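Local coordinates for VAO-type flavoprotein oxidase VAO615 (Myceliophthora thermophila, PDB 6F72), which probably acts as a secreted oxidoreductase that carries one bicovalently bound FAD and, once reduced, reacts rapidly with oxygen, its substrate being still unknown, at residues R41-L46 with P124-N129; R420-V423 with K427-A430; T433-N438 with Q503-A508. One frame throughout, in Å; residues are numbered along the deposited sequence.

Interaction 1 (R41-L46 with P124-N129); sequences RDWAKL and PSYVVN. With NAG (2-acetamido-2-deoxy-beta-D-glucopyranose), chain D.
Where helix 40-49 packs on the small mixed sheet that includes strand 126-129, Trp-43 and Tyr-126 form a face-to-face stack. The six-membered ring of the indole and the phenol ring have centroids 4.0 Å apart and planes inclined by 19°. Tyr-126 CE2 sits over the middle of the indole, 3.4 Å from Trp-43 CE2, while on the phenol ring Trp-43 CD2 lies nearer the rim, so the rings are somewhat displaced. Farther along the phenol, Tyr-126 OH passes 3.7 Å from Trp-43 CD1. In Trp-43, CG lies anti to its own carbonyl carbon; chi1 -67° swings the indole toward the strand, and chi2 110° turns its face to the phenol. Two broad, flat aromatic groups suit this seam because they bury a wide surface by stacking, and no hydrogen bond joins the segments. Phe-142 of helix 133-146 and Trp-37 also meet the indole, and Leu-54 touches both stacked residues. At the strand's far end Asn-129, an experimentally established N-glycosylation site, links ND2 to NAG C1 at 1.4 Å. From strand 126-129 the chain passes through helix 133-146 into the parallel strand 150-153, with 169-172 lying between the two, a beta-alpha-beta crossover of the kind found in PCMH-type FAD-binding domains.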
ATOM      1  N   ARG A  41     -21.219 -15.285  25.624  1.00 40.88           N
ATOM      2  CA  ARG A  41     -20.614 -16.482  26.189  1.00 41.71           C
ATOM      3  C   ARG A  41     -19.713 -17.166  25.149  1.00 40.74           C
ATOM      4  O   ARG A  41     -18.610 -17.609  25.487  1.00 40.61           O
ATOM      5  CB  ARG A  41     -21.709 -17.433  26.688  1.00 43.60           C
ATOM      6  CG  ARG A  41     -21.206 -18.626  27.484  1.00 44.88           C
ATOM      7  CD  ARG A  41     -22.339 -19.328  28.216  1.00 47.00           C
ATOM      8  NE  ARG A  41     -22.519 -18.802  29.567  1.00 48.20           N
ATOM      9  CZ  ARG A  41     -23.496 -19.154  30.398  1.00 50.15           C
ATOM     10  NH1 ARG A  41     -24.414 -20.047  30.041  1.00 51.32           N
ATOM     11  NH2 ARG A  41     -23.557 -18.603  31.600  1.00 51.21           N
ATOM     12  N   ASP A  42     -20.183 -17.241  23.897  1.00 40.06           N
ATOM     13  CA  ASP A  42     -19.356 -17.713  22.785  1.00 38.93           C
ATOM     14  C   ASP A  42     -18.118 -16.835  22.643  1.00 37.65           C
ATOM     15  O   ASP A  42     -16.997 -17.345  22.569  1.00 37.40           O
ATOM     16  CB  ASP A  42     -20.139 -17.731  21.470  1.00 38.55           C
ATOM     17  CG  ASP A  42     -21.160 -18.853  21.393  1.00 39.90           C
ATOM     18  OD1 ASP A  42     -20.908 -19.955  21.932  1.00 40.80           O
ATOM     19  OD2 ASP A  42     -22.220 -18.630  20.762  1.00 40.19           O
ATOM     20  N   TRP A  43     -18.324 -15.518  22.637  1.00 37.01           N
ATOM     21  CA  TRP A  43     -17.223 -14.558  22.547  1.00 35.99           C
ATOM     22  C   TRP A  43     -16.241 -14.672  23.734  1.00 36.57           C
ATOM     23  O   TRP A  43     -15.019 -14.717  23.521  1.00 35.97           O
ATOM     24  CB  TRP A  43     -17.753 -13.124  22.331  1.00 35.45           C
ATOM     25  CG  TRP A  43     -18.417 -12.940  20.962  1.00 34.82           C
ATOM     26  CD1 TRP A  43     -19.754 -12.765  20.706  1.00 35.25           C
ATOM     27  CD2 TRP A  43     -17.765 -12.938  19.677  1.00 33.82           C
ATOM     28  NE1 TRP A  43     -19.976 -12.651  19.353  1.00 34.61           N
ATOM     29  CE2 TRP A  43     -18.778 -12.753  18.695  1.00 33.70           C
ATOM     30  CE3 TRP A  43     -16.431 -13.055  19.263  1.00 33.15           C
ATOM     31  CZ2 TRP A  43     -18.496 -12.691  17.328  1.00 32.93           C
ATOM     32  CZ3 TRP A  43     -16.146 -12.994  17.879  1.00 32.38           C
ATOM     33  CH2 TRP A  43     -17.181 -12.813  16.936  1.00 32.22           C
ATOM     34  N   ALA A  44     -16.778 -14.769  24.957  1.00 37.72           N
ATOM     35  CA  ALA A  44     -15.961 -14.990  26.160  1.00 38.61           C
ATOM     36  C   ALA A  44     -15.099 -16.265  26.068  1.00 38.83           C
ATOM     37  O   ALA A  44     -13.930 -16.251  26.440  1.00 38.69           O
ATOM     38  CB  ALA A  44     -16.829 -15.017  27.415  1.00 40.04           C
ATOM     39  N   LYS A  45     -15.693 -17.345  25.563  1.00 39.39           N
ATOM     40  CA  LYS A  45     -15.027 -18.637  25.373  1.00 40.12           C
ATOM     41  C   LYS A  45     -13.858 -18.521  24.368  1.00 39.07           C
ATOM     42  O   LYS A  45     -12.788 -19.102  24.592  1.00 39.22           O
ATOM     43  CB  LYS A  45     -16.075 -19.686  24.955  1.00 41.02           C
ATOM     44  CG  LYS A  45     -15.579 -21.032  24.434  1.00 41.38           C
ATOM     45  CD  LYS A  45     -16.506 -21.542  23.330  1.00 41.49           C
ATOM     46  CE  LYS A  45     -16.116 -20.989  21.954  1.00 40.14           C
ATOM     47  NZ  LYS A  45     -17.270 -20.756  21.029  1.00 39.96           N
ATOM     48  N   LEU A  46     -14.063 -17.762  23.286  1.00 38.08           N
ATOM     49  CA  LEU A  46     -12.974 -17.412  22.368  1.00 37.33           C
ATOM     50  C   LEU A  46     -11.925 -16.561  23.086  1.00 37.72           C
ATOM     51  O   LEU A  46     -10.724 -16.818  22.961  1.00 37.55           O
ATOM     52  CB  LEU A  46     -13.481 -16.707  21.090  1.00 36.08           C
ATOM     53  CG  LEU A  46     -12.435 -16.161  20.094  1.00 34.87           C
ATOM     54  CD1 LEU A  46     -11.536 -17.247  19.508  1.00 34.73           C
ATOM     55  CD2 LEU A  46     -13.074 -15.345  18.982  1.00 33.98           C
ATOM     56  N   PRO A 124     -14.838  -3.948  11.884  1.00 23.50           N
ATOM     57  CA  PRO A 124     -15.131  -5.292  12.414  1.00 23.89           C
ATOM     58  C   PRO A 124     -15.763  -5.199  13.810  1.00 24.63           C
ATOM     59  O   PRO A 124     -15.482  -4.247  14.526  1.00 24.77           O
ATOM     60  CB  PRO A 124     -13.732  -5.928  12.540  1.00 23.64           C
ATOM     61  CG  PRO A 124     -12.829  -4.766  12.803  1.00 23.49           C
ATOM     62  CD  PRO A 124     -13.394  -3.642  11.961  1.00 23.25           C
ATOM     63  N   SER A 125     -16.585  -6.181  14.185  1.00 25.21           N
ATOM     64  CA  SER A 125     -17.182  -6.259  15.524  1.00 26.07           C
ATOM     65  C   SER A 125     -16.180  -6.577  16.643  1.00 26.52           C
ATOM     66  O   SER A 125     -16.262  -6.013  17.739  1.00 26.93           O
ATOM     67  CB  SER A 125     -18.274  -7.316  15.535  1.00 26.57           C
ATOM     68  OG  SER A 125     -19.346  -6.943  14.707  1.00 26.46           O
ATOM     69  N   TYR A 126     -15.271  -7.516  16.372  1.00 26.42           N
ATOM     70  CA  TYR A 126     -14.252  -7.966  17.337  1.00 26.88           C
ATOM     71  C   TYR A 126     -12.887  -8.077  16.669  1.00 26.43           C
ATOM     72  O   TYR A 126     -12.788  -8.396  15.475  1.00 25.86           O
ATOM     73  CB  TYR A 126     -14.622  -9.323  17.943  1.00 27.49           C
ATOM     74  CG  TYR A 126     -15.803  -9.273  18.878  1.00 28.31           C
ATOM     75  CD1 TYR A 126     -15.631  -9.005  20.246  1.00 28.97           C
ATOM     76  CD2 TYR A 126     -17.100  -9.495  18.400  1.00 28.51           C
ATOM     77  CE1 TYR A 126     -16.726  -8.954  21.107  1.00 29.81           C
ATOM     78  CE2 TYR A 126     -18.196  -9.438  19.242  1.00 29.34           C
ATOM     79  CZ  TYR A 126     -18.007  -9.181  20.593  1.00 30.03           C
ATOM     80  OH  TYR A 126     -19.119  -9.139  21.407  1.00 30.94           O
ATOM     81  N   VAL A 127     -11.847  -7.827  17.463  1.00 26.76           N
ATOM     82  CA  VAL A 127     -10.467  -7.747  16.977  1.00 26.45           C
ATOM     83  C   VAL A 127      -9.600  -8.739  17.765  1.00 27.08           C
ATOM     84  O   VAL A 127      -9.508  -8.648  19.003  1.00 27.55           O
ATOM     85  CB  VAL A 127      -9.916  -6.301  17.133  1.00 26.23           C
ATOM     86  CG1 VAL A 127      -8.440  -6.220  16.768  1.00 25.77           C
ATOM     87  CG2 VAL A 127     -10.739  -5.293  16.328  1.00 25.82           C
ATOM     88  N   VAL A 128      -8.981  -9.685  17.055  1.00 27.22           N
ATOM     89  CA  VAL A 128      -8.024 -10.632  17.676  1.00 27.95           C
ATOM     90  C   VAL A 128      -6.647  -9.977  17.722  1.00 28.26           C
ATOM     91  O   VAL A 128      -6.022  -9.770  16.677  1.00 27.67           O
ATOM     92  CB  VAL A 128      -7.945 -11.987  16.935  1.00 27.64           C
ATOM     93  CG1 VAL A 128      -6.950 -12.927  17.625  1.00 28.00           C
ATOM     94  CG2 VAL A 128      -9.312 -12.640  16.865  1.00 27.89           C
ATOM     95  N   ASN A 129      -6.190  -9.640  18.928  1.00 29.52           N
ATOM     96  CA  ASN A 129      -4.888  -9.018  19.121  1.00 30.25           C
ATOM     97  C   ASN A 129      -3.833 -10.131  19.091  1.00 29.72           C
ATOM     98  O   ASN A 129      -3.410 -10.637  20.138  1.00 29.94           O
ATOM     99  CB  ASN A 129      -4.880  -8.202  20.422  1.00 33.07           C
ATOM    100  CG  ASN A 129      -3.527  -7.584  20.744  1.00 35.55           C
ATOM    101  OD1 ASN A 129      -2.587  -7.606  19.934  1.00 34.59           O
ATOM    102  ND2 ASN A 129      -3.432  -7.019  21.952  1.00 39.05           N
TER
HETATM  103  C1  NAG D   1      -2.247  -6.396  22.484  1.00 26.09           C
HETATM  104  C2  NAG D   1      -2.302  -5.170  23.413  1.00 30.65           C
HETATM  105  C3  NAG D   1      -0.885  -4.741  23.804  1.00 32.80           C
HETATM  106  C4  NAG D   1      -0.092  -5.892  24.443  1.00 34.83           C
HETATM  107  C5  NAG D   1      -0.086  -7.066  23.457  1.00 32.33           C
HETATM  108  C6  NAG D   1       0.642  -8.301  23.995  1.00 33.20           C
HETATM  109  C7  NAG D   1      -4.306  -3.790  22.958  1.00 31.53           C
HETATM  110  C8  NAG D   1      -4.792  -2.553  22.261  1.00 31.07           C
HETATM  111  N2  NAG D   1      -2.999  -4.035  22.822  1.00 31.26           N
HETATM  112  O3  NAG D   1      -0.931  -3.606  24.676  1.00 32.82           O
HETATM  113  O4  NAG D   1       1.261  -5.476  24.678  1.00 42.10           O
HETATM  114  O5  NAG D   1      -1.431  -7.426  23.085  1.00 29.10           O
HETATM  115  O6  NAG D   1      -0.193  -9.018  24.914  1.00 33.68           O
HETATM  116  O7  NAG D   1      -5.070  -4.512  23.585  1.00 31.78           O

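Interaction 2 (R420-V423 with K427-A430); sequences RSLV and KSNA
Ser-428 holds OG between its backbone N and carbonyl carbon (chi1 41°), which brings the hydroxyl up to the carbonyl of Leu-422, whereas Asn-429 has CG anti to N (chi1 -158°) and lays its amide beside Val-423. Both belong to a tight helix-to-helix junction, in which the short helix 420-424 gives way almost at once to helix 426-439, just after strand 412-419 at the edge of the seven-stranded antiparallel sheet. Ser-428 OG is 2.9 Å from Leu-422 O; its one proton may be given there or to Asp-425 O, and a serine, small and hydroxylated, fits between the two carbonyls. The backbones come close here, with the CA atoms of Val-423 and Asn-429 4.5 Å apart. On the apolar side, Leu-422 CD2 rests 3.8 Å from Ser-428 CB, and the leucine side chain also touches Thr-510 and Pro-511. Val-423 and Asn-429 are both buried. The amide's polar need is met by ND2 donating to Ala-324 O, which fixes the way it is turned, and an asparagine has the reach for this. Asp-425 OD1 accepts from Lys-427 N, an Asx turn in the link between the helices. The Val-423 carbonyl faces the amide carbon, O lying 3.2 Å from Asn-429 CG, while Asn-429 OD1 comes within 3.8 Å of Val-423 CG1.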
ATOM      1  N   ARG A 420       7.769   1.698 -20.155  1.00 27.77           N
ATOM      2  CA  ARG A 420       8.868   2.470 -20.763  1.00 28.78           C
ATOM      3  C   ARG A 420       8.680   2.786 -22.255  1.00 29.26           C
ATOM      4  O   ARG A 420       9.020   3.893 -22.703  1.00 29.84           O
ATOM      5  CB  ARG A 420      10.186   1.726 -20.581  1.00 29.51           C
ATOM      6  CG  ARG A 420      11.423   2.576 -20.800  1.00 30.88           C
ATOM      7  CD  ARG A 420      12.655   1.698 -20.928  1.00 31.86           C
ATOM      8  NE  ARG A 420      13.765   2.217 -20.125  1.00 32.78           N
ATOM      9  CZ  ARG A 420      14.169   1.717 -18.963  1.00 32.84           C
ATOM     10  NH1 ARG A 420      13.579   0.659 -18.427  1.00 32.80           N
ATOM     11  NH2 ARG A 420      15.176   2.287 -18.319  1.00 33.48           N
ATOM     12  N   SER A 421       8.138   1.829 -23.011  1.00 29.02           N
ATOM     13  CA  SER A 421       7.998   1.972 -24.477  1.00 29.59           C
ATOM     14  C   SER A 421       7.027   3.097 -24.863  1.00 29.69           C
ATOM     15  O   SER A 421       7.185   3.722 -25.908  1.00 30.18           O
ATOM     16  CB  SER A 421       7.580   0.646 -25.115  1.00 29.59           C
ATOM     17  OG  SER A 421       6.457   0.109 -24.435  1.00 29.18           O
ATOM     18  N   LEU A 422       6.044   3.356 -24.001  1.00 29.07           N
ATOM     19  CA  LEU A 422       5.114   4.476 -24.190  1.00 29.28           C
ATOM     20  C   LEU A 422       5.810   5.829 -24.072  1.00 29.67           C
ATOM     21  O   LEU A 422       5.600   6.712 -24.917  1.00 30.37           O
ATOM     22  CB  LEU A 422       3.910   4.379 -23.249  1.00 28.62           C
ATOM     23  CG  LEU A 422       2.932   3.220 -23.487  1.00 28.41           C
ATOM     24  CD1 LEU A 422       1.886   3.210 -22.389  1.00 27.89           C
ATOM     25  CD2 LEU A 422       2.256   3.229 -24.855  1.00 28.98           C
ATOM     26  N   VAL A 423       6.666   5.961 -23.065  1.00 29.29           N
ATOM     27  CA  VAL A 423       7.412   7.190 -22.792  1.00 29.79           C
ATOM     28  C   VAL A 423       8.508   7.475 -23.828  1.00 30.73           C
ATOM     29  O   VAL A 423       8.698   8.615 -24.248  1.00 31.39           O
ATOM     30  CB  VAL A 423       8.039   7.151 -21.382  1.00 29.14           C
ATOM     31  CG1 VAL A 423       8.904   8.373 -21.145  1.00 29.53           C
ATOM     32  CG2 VAL A 423       6.962   7.050 -20.311  1.00 28.48           C
ATOM     33  N   LYS A 427       5.383   9.918 -29.862  1.00 35.46           N
ATOM     34  CA  LYS A 427       3.977   9.746 -30.237  1.00 35.39           C
ATOM     35  C   LYS A 427       3.104   9.307 -29.062  1.00 34.15           C
ATOM     36  O   LYS A 427       2.146   9.984 -28.709  1.00 34.01           O
ATOM     37  CB  LYS A 427       3.879   8.704 -31.347  1.00 35.99           C
ATOM     38  CG  LYS A 427       2.597   8.728 -32.167  1.00 36.84           C
ATOM     39  CD  LYS A 427       2.712   9.594 -33.429  1.00 38.28           C
ATOM     40  CE  LYS A 427       3.872   9.237 -34.371  1.00 39.18           C
ATOM     41  NZ  LYS A 427       4.043   7.776 -34.636  1.00 39.01           N
ATOM     42  N   SER A 428       3.426   8.155 -28.486  1.00 33.18           N
ATOM     43  CA  SER A 428       2.694   7.638 -27.338  1.00 32.21           C
ATOM     44  C   SER A 428       2.961   8.470 -26.069  1.00 31.67           C
ATOM     45  O   SER A 428       2.079   8.592 -25.218  1.00 31.32           O
ATOM     46  CB  SER A 428       2.960   6.141 -27.142  1.00 31.63           C
ATOM     47  OG  SER A 428       4.325   5.817 -27.344  1.00 31.65           O
ATOM     48  N   ASN A 429       4.156   9.065 -25.976  1.00 31.80           N
ATOM     49  CA  ASN A 429       4.500   9.976 -24.878  1.00 31.59           C
ATOM     50  C   ASN A 429       3.653  11.260 -24.843  1.00 32.02           C
ATOM     51  O   ASN A 429       3.407  11.833 -23.763  1.00 31.62           O
ATOM     52  CB  ASN A 429       5.984  10.347 -24.909  1.00 31.88           C
ATOM     53  CG  ASN A 429       6.490  10.815 -23.549  1.00 31.41           C
ATOM     54  OD1 ASN A 429       5.993  10.382 -22.514  1.00 30.59           O
ATOM     55  ND2 ASN A 429       7.479  11.706 -23.551  1.00 31.93           N
ATOM     56  N   ALA A 430       3.230  11.711 -26.025  1.00 32.75           N
ATOM     57  CA  ALA A 430       2.325  12.852 -26.142  1.00 33.16           C
ATOM     58  C   ALA A 430       0.982  12.517 -25.492  1.00 32.60           C
ATOM     59  O   ALA A 430       0.468  13.317 -24.716  1.00 32.52           O
ATOM     60  CB  ALA A 430       2.152  13.254 -27.599  1.00 34.12           C
TER

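Interaction 3 (T433-N438 with Q503-A508); sequences TDLFRN and QPMMDA. With NAG (2-acetamido-2-deoxy-beta-D-glucopyranose), chain G.
Segments 433-438 and 503-508 run nearly antiparallel, at 163°, with axes 10.1 Å apart, and their nearest CA atoms are those of Leu-435 and Met-506, at 6.7 Å. This antiparallel helix pair lies against the seven-stranded antiparallel sheet, to which Phe-436 and Met-506 reach from the two helices, touching Ile-418 and Pro-478 respectively. Leu-435 fills the seam, its branched end lying over the opposite backbone with CD1 and CD2 both 3.7 Å from Met-506 CA. Met-505 crosses it obliquely, and its CG is 3.8 Å from Leu-435 CD1. The methionine runs extended as far as SD and then bends at chi3 (79°), swinging CE to 3.8 Å from Asn-438 CB; a long, flexible, apolar chain suits this partly exposed edge beside a sugar. With an alanine here, Leu-435 CD1 and Asn-438 CB would probably lose their thioether partner and a gap would open beside the glycan. Behind the seam, Gln-503 NE2 donates to Asp-507 OD1 one turn on, and that carboxylate also forms a salt bridge with Arg-416. Asn-438, an experimentally established N-glycosylation site, carries NAG on ND2, bonded to C1 at 1.4 Å. The sugar's acetamido group folds back into the groove between the helices, with O7 3.5 Å from Met-505 CG and C8 3.5 Å from Leu-435 N.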
ATOM      1  N   THR A 433       1.524  12.546 -21.750  1.00 31.51           N
ATOM      2  CA  THR A 433       1.552  13.956 -21.335  1.00 32.06           C
ATOM      3  C   THR A 433       0.143  14.561 -21.311  1.00 32.39           C
ATOM      4  O   THR A 433      -0.234  15.197 -20.324  1.00 32.22           O
ATOM      5  CB  THR A 433       2.521  14.795 -22.195  1.00 32.88           C
ATOM      6  OG1 THR A 433       3.827  14.209 -22.138  1.00 32.78           O
ATOM      7  CG2 THR A 433       2.617  16.226 -21.684  1.00 33.27           C
ATOM      8  N   ASP A 434      -0.639  14.318 -22.364  1.00 32.94           N
ATOM      9  CA  ASP A 434      -2.033  14.779 -22.428  1.00 33.38           C
ATOM     10  C   ASP A 434      -2.933  14.216 -21.311  1.00 32.78           C
ATOM     11  O   ASP A 434      -3.840  14.921 -20.845  1.00 32.88           O
ATOM     12  CB  ASP A 434      -2.655  14.537 -23.816  1.00 33.97           C
ATOM     13  CG  ASP A 434      -1.950  15.319 -24.933  1.00 34.92           C
ATOM     14  OD1 ASP A 434      -1.273  16.339 -24.667  1.00 35.24           O
ATOM     15  OD2 ASP A 434      -2.070  14.891 -26.096  1.00 35.41           O
ATOM     16  N   LEU A 435      -2.682  12.976 -20.878  1.00 32.29           N
ATOM     17  CA  LEU A 435      -3.376  12.411 -19.700  1.00 31.82           C
ATOM     18  C   LEU A 435      -3.094  13.216 -18.429  1.00 31.87           C
ATOM     19  O   LEU A 435      -4.021  13.569 -17.687  1.00 31.95           O
ATOM     20  CB  LEU A 435      -3.026  10.934 -19.485  1.00 31.09           C
ATOM     21  CG  LEU A 435      -3.511  10.247 -18.188  1.00 30.33           C
ATOM     22  CD1 LEU A 435      -5.034  10.181 -18.125  1.00 30.19           C
ATOM     23  CD2 LEU A 435      -2.874   8.867 -18.028  1.00 29.61           C
ATOM     24  N   PHE A 436      -1.812  13.500 -18.200  1.00 32.25           N
ATOM     25  CA  PHE A 436      -1.333  14.255 -17.043  1.00 32.48           C
ATOM     26  C   PHE A 436      -1.878  15.684 -17.006  1.00 33.63           C
ATOM     27  O   PHE A 436      -2.141  16.213 -15.923  1.00 33.20           O
ATOM     28  CB  PHE A 436       0.199  14.268 -17.025  1.00 32.34           C
ATOM     29  CG  PHE A 436       0.829  12.984 -16.530  1.00 31.62           C
ATOM     30  CD1 PHE A 436       0.126  11.761 -16.548  1.00 31.01           C
ATOM     31  CD2 PHE A 436       2.146  12.989 -16.058  1.00 31.53           C
ATOM     32  CE1 PHE A 436       0.721  10.587 -16.096  1.00 30.59           C
ATOM     33  CE2 PHE A 436       2.741  11.815 -15.598  1.00 31.03           C
ATOM     34  CZ  PHE A 436       2.031  10.613 -15.631  1.00 30.47           C
ATOM     35  N   ARG A 437      -2.036  16.293 -18.188  1.00 35.09           N
ATOM     36  CA  ARG A 437      -2.663  17.612 -18.333  1.00 36.57           C
ATOM     37  C   ARG A 437      -4.118  17.566 -17.898  1.00 37.04           C
ATOM     38  O   ARG A 437      -4.548  18.422 -17.127  1.00 37.19           O
ATOM     39  CB  ARG A 437      -2.609  18.117 -19.776  1.00 37.50           C
ATOM     40  CG  ARG A 437      -1.235  18.352 -20.352  1.00 38.05           C
ATOM     41  CD  ARG A 437      -1.392  18.741 -21.815  1.00 39.29           C
ATOM     42  NE  ARG A 437      -1.378  20.188 -21.991  1.00 40.10           N
ATOM     43  CZ  ARG A 437      -0.503  20.851 -22.751  1.00 41.19           C
ATOM     44  NH1 ARG A 437       0.442  20.213 -23.443  1.00 41.53           N
ATOM     45  NH2 ARG A 437      -0.576  22.170 -22.834  1.00 42.10           N
ATOM     46  N   ASN A 438      -4.859  16.576 -18.404  1.00 37.91           N
ATOM     47  CA  ASN A 438      -6.266  16.351 -18.038  1.00 38.85           C
ATOM     48  C   ASN A 438      -6.507  16.161 -16.524  1.00 37.19           C
ATOM     49  O   ASN A 438      -7.432  16.763 -15.956  1.00 36.92           O
ATOM     50  CB  ASN A 438      -6.844  15.171 -18.833  1.00 41.59           C
ATOM     51  CG  ASN A 438      -7.077  15.498 -20.307  1.00 45.61           C
ATOM     52  OD1 ASN A 438      -6.635  16.534 -20.815  1.00 45.67           O
ATOM     53  ND2 ASN A 438      -7.783  14.596 -21.000  1.00 49.79           N
ATOM     54  N   GLN A 503     -10.003   6.526 -13.571  1.00 23.64           N
ATOM     55  CA  GLN A 503      -9.209   5.330 -13.839  1.00 23.52           C
ATOM     56  C   GLN A 503      -9.302   4.842 -15.306  1.00 24.03           C
ATOM     57  O   GLN A 503      -8.250   4.622 -15.910  1.00 24.08           O
ATOM     58  CB  GLN A 503      -9.469   4.195 -12.822  1.00 23.01           C
ATOM     59  CG  GLN A 503      -8.523   3.006 -12.943  1.00 22.70           C
ATOM     60  CD  GLN A 503      -7.088   3.342 -12.590  1.00 22.48           C
ATOM     61  OE1 GLN A 503      -6.785   3.597 -11.432  1.00 22.12           O
ATOM     62  NE2 GLN A 503      -6.193   3.333 -13.588  1.00 22.51           N
ATOM     63  N   PRO A 504     -10.532   4.672 -15.879  1.00 24.53           N
ATOM     64  CA  PRO A 504     -10.578   4.296 -17.308  1.00 25.12           C
ATOM     65  C   PRO A 504      -9.919   5.296 -18.276  1.00 25.77           C
ATOM     66  O   PRO A 504      -9.397   4.876 -19.330  1.00 26.09           O
ATOM     67  CB  PRO A 504     -12.082   4.159 -17.586  1.00 25.42           C
ATOM     68  CG  PRO A 504     -12.641   3.739 -16.263  1.00 24.93           C
ATOM     69  CD  PRO A 504     -11.887   4.598 -15.286  1.00 24.50           C
ATOM     70  N   MET A 505      -9.941   6.587 -17.941  1.00 26.16           N
ATOM     71  CA  MET A 505      -9.241   7.598 -18.749  1.00 26.78           C
ATOM     72  C   MET A 505      -7.742   7.331 -18.695  1.00 26.28           C
ATOM     73  O   MET A 505      -7.071   7.351 -19.728  1.00 26.46           O
ATOM     74  CB  MET A 505      -9.545   9.034 -18.306  1.00 27.47           C
ATOM     75  CG  MET A 505      -8.720  10.085 -19.048  1.00 28.47           C
ATOM     76  SD  MET A 505      -9.106  11.814 -18.708  1.00 29.87           S
ATOM     77  CE  MET A 505      -8.270  12.073 -17.146  1.00 28.71           C
ATOM     78  N   MET A 506      -7.240   7.077 -17.482  1.00 25.43           N
ATOM     79  CA  MET A 506      -5.840   6.709 -17.255  1.00 24.94           C
ATOM     80  C   MET A 506      -5.456   5.442 -18.015  1.00 24.72           C
ATOM     81  O   MET A 506      -4.377   5.381 -18.617  1.00 24.74           O
ATOM     82  CB  MET A 506      -5.567   6.512 -15.752  1.00 24.45           C
ATOM     83  CG  MET A 506      -5.626   7.789 -14.925  1.00 24.64           C
ATOM     84  SD  MET A 506      -5.914   7.496 -13.169  1.00 24.14           S
ATOM     85  CE  MET A 506      -4.454   6.538 -12.767  1.00 23.68           C
ATOM     86  N   ASP A 507      -6.349   4.447 -17.983  1.00 24.40           N
ATOM     87  CA  ASP A 507      -6.130   3.144 -18.623  1.00 24.28           C
ATOM     88  C   ASP A 507      -5.974   3.278 -20.130  1.00 24.83           C
ATOM     89  O   ASP A 507      -4.996   2.810 -20.705  1.00 25.00           O
ATOM     90  CB  ASP A 507      -7.295   2.193 -18.325  1.00 24.02           C
ATOM     91  CG  ASP A 507      -7.326   1.713 -16.886  1.00 23.35           C
ATOM     92  OD1 ASP A 507      -6.466   2.112 -16.065  1.00 22.88           O
ATOM     93  OD2 ASP A 507      -8.245   0.924 -16.588  1.00 23.24           O
ATOM     94  N   ALA A 508      -6.950   3.929 -20.754  1.00 25.26           N
ATOM     95  CA  ALA A 508      -6.984   4.151 -22.196  1.00 25.83           C
ATOM     96  C   ALA A 508      -5.776   4.946 -22.717  1.00 26.03           C
ATOM     97  O   ALA A 508      -5.310   4.705 -23.847  1.00 26.39           O
ATOM     98  CB  ALA A 508      -8.293   4.837 -22.588  1.00 26.33           C
TER
HETATM   99  C1  NAG G 610      -8.129  14.688 -22.399  1.00 36.63           C
HETATM  100  C2  NAG G 610      -8.238  13.240 -22.921  1.00 41.26           C
HETATM  101  C3  NAG G 610      -9.156  13.070 -24.152  1.00 42.52           C
HETATM  102  C4  NAG G 610     -10.405  13.965 -24.112  1.00 44.22           C
HETATM  103  C5  NAG G 610      -9.966  15.413 -23.852  1.00 44.19           C
HETATM  104  C6  NAG G 610     -11.113  16.421 -23.878  1.00 46.41           C
HETATM  105  C7  NAG G 610      -6.277  11.729 -22.649  1.00 42.38           C
HETATM  106  C8  NAG G 610      -4.880  11.467 -23.135  1.00 40.21           C
HETATM  107  N2  NAG G 610      -6.887  12.778 -23.222  1.00 41.39           N
HETATM  108  O3  NAG G 610      -9.582  11.710 -24.276  1.00 42.99           O
HETATM  109  O4  NAG G 610     -11.184  13.829 -25.313  1.00 45.12           O
HETATM  110  O5  NAG G 610      -9.333  15.456 -22.560  1.00 41.42           O
HETATM  111  O6  NAG G 610     -11.930  16.258 -22.710  1.00 49.07           O
HETATM  112  O7  NAG G 610      -6.791  11.015 -21.797  1.00 42.91           O

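Along the chain the three contacts follow one another, interaction 1 closing before interaction 2 opens and interaction 2 before interaction 3. Interaction 1 belongs to the small mixed sheet of the FAD-binding part; the other two lie on the opposite side of the chain's centre, about 53 and 46 Å away between centres. Interactions 2 and 3 are about 13 Å apart between centres and share helix 426-439, whose start is tied back to helix 420-424 while its later turns pack on helix 488-508. That helix is thus held at two levels over the seven-stranded sheet. Both interactions 1 and 3 lie next to N-glycans, so the packing seams reach the glycosylated surface of this secreted protein.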